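Local coordinates for tryptophan halogenase (Shewanella frigidimarina, PDB 2PYX), which is probably a flavin-dependent monooxygenase-type enzyme that uses FAD to halogenate tryptophan or a related substrate, at residues Q144-L147 and T148-L152. Residues are numbered along the deposited sequence; the frame is centred on the assembly and turned at random.
Sequences QQVL and TQLGL
Two donors of Thr148 grip Gln144 O: the hydroxyl OG1 at 2.5 Å, a notably short bond, and the backbone N at 2.8 Å. The hydroxyl reaches it because chi1 of 60° turns OG1 back along the helix towards the preceding turn, while CG2 also rests on the same oxygen. One residue further along, Gln149 N donates to Gln145 O at 3.1 Å, and the two glutamine side chains lie together with their amide planes stacked, only 18° apart. Gln149 OE1 sits 3.4 Å from Gln145 CD, so the touch is face on face rather than a bond. Gln145 gets there through a bend at chi2 (56°), and its OE1 takes a hydrogen bond from Arg93 on strand 87-95. With an alanine at Gln145, Arg93 is likely to lose this acceptor and the Gln149 amide the flat group it stacks on. At Val146 O a water donates at 3.0 Å and in turn accepts from Gln149 NE2, tying the outer amide to the backbone, and Leu150 N reaches the same carbonyl. The helix then stops in a Schellman motif: Gly151 takes the positive phi, its N bonding to Thr148 O, and Leu152 N returns to Leu147 O at 3.1 Å. Leu152 CD1 meets Leu147 CD2 at 3.9 Å, the apolar contact that accompanies such a turn, and Leu147 also packs against Leu504 of helix 484-507. This short helix thus lies between that long helix and strands 87-95 and 108-112, the Gln144 side chain about 9 Å from that of Lys89, the probable active-site residue. Hydroxyl, water and backbone donors share Gln144 O, Val146 O and Leu147 O, while the stacked amides, with Gln145 OE1 bonded to Arg93, make one flank polar.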
# COMPACT_ATOMS: atom_id res chain seq x y z
N GLN A 144 0.76 -19.57 -2.60
CA GLN A 144 -0.36 -18.74 -2.15
C GLN A 144 -1.59 -18.77 -3.03
O GLN A 144 -2.70 -18.50 -2.57
CB GLN A 144 0.09 -17.28 -2.01
CG GLN A 144 0.68 -17.04 -0.68
CD GLN A 144 1.16 -15.61 -0.44
OE1 GLN A 144 1.65 -14.97 -1.35
NE2 GLN A 144 1.08 -15.15 0.82
N GLN A 145 -1.43 -19.05 -4.31
CA GLN A 145 -2.60 -19.11 -5.18
C GLN A 145 -3.55 -20.17 -4.66
O GLN A 145 -4.70 -19.89 -4.33
CB GLN A 145 -2.24 -19.35 -6.65
CG GLN A 145 -3.40 -19.55 -7.63
CD GLN A 145 -4.42 -18.38 -7.63
OE1 GLN A 145 -4.87 -17.94 -6.57
NE2 GLN A 145 -4.76 -17.90 -8.80
N VAL A 146 -3.02 -21.38 -4.49
CA VAL A 146 -3.79 -22.51 -4.00
C VAL A 146 -4.27 -22.27 -2.56
O VAL A 146 -5.43 -22.51 -2.26
CB VAL A 146 -2.98 -23.83 -4.12
CG1 VAL A 146 -3.68 -24.94 -3.37
CG2 VAL A 146 -2.78 -24.19 -5.59
N LEU A 147 -3.39 -21.77 -1.69
CA LEU A 147 -3.73 -21.63 -0.29
C LEU A 147 -4.79 -20.55 -0.05
O LEU A 147 -5.70 -20.71 0.75
CB LEU A 147 -2.47 -21.37 0.53
CG LEU A 147 -1.41 -22.48 0.41
CD1 LEU A 147 -0.07 -22.10 1.01
CD2 LEU A 147 -1.89 -23.76 1.07
N THR A 148 -4.68 -19.43 -0.75
CA THR A 148 -5.66 -18.36 -0.59
C THR A 148 -7.01 -18.76 -1.20
O THR A 148 -8.05 -18.35 -0.69
CB THR A 148 -5.14 -17.01 -1.15
OG1 THR A 148 -4.85 -17.15 -2.53
CG2 THR A 148 -3.91 -16.56 -0.40
N GLN A 149 -6.99 -19.55 -2.28
CA GLN A 149 -8.25 -20.07 -2.84
C GLN A 149 -9.00 -20.89 -1.78
O GLN A 149 -10.24 -20.90 -1.73
CB GLN A 149 -7.96 -20.90 -4.08
CG GLN A 149 -7.63 -20.04 -5.29
CD GLN A 149 -7.13 -20.84 -6.50
OE1 GLN A 149 -7.21 -20.36 -7.64
NE2 GLN A 149 -6.63 -22.06 -6.27
N LEU A 150 -8.24 -21.57 -0.95
CA LEU A 150 -8.78 -22.37 0.16
C LEU A 150 -9.11 -21.58 1.43
O LEU A 150 -9.50 -22.16 2.44
CB LEU A 150 -7.77 -23.44 0.51
CG LEU A 150 -7.59 -24.53 -0.54
CD1 LEU A 150 -6.41 -25.37 -0.19
CD2 LEU A 150 -8.85 -25.40 -0.63
N GLY A 151 -8.91 -20.26 1.40
CA GLY A 151 -9.19 -19.40 2.54
C GLY A 151 -8.24 -19.57 3.70
O GLY A 151 -8.60 -19.26 4.85
N LEU A 152 -7.02 -19.99 3.41
CA LEU A 152 -6.09 -20.26 4.48
C LEU A 152 -5.19 -19.08 4.87
O LEU A 152 -4.94 -18.18 4.04
CB LEU A 152 -5.24 -21.47 4.14
CG LEU A 152 -5.98 -22.76 3.74
CD1 LEU A 152 -5.00 -23.84 3.36
CD2 LEU A 152 -6.86 -23.21 4.91
O HOH W 1 -7.04 -24.16 -4.23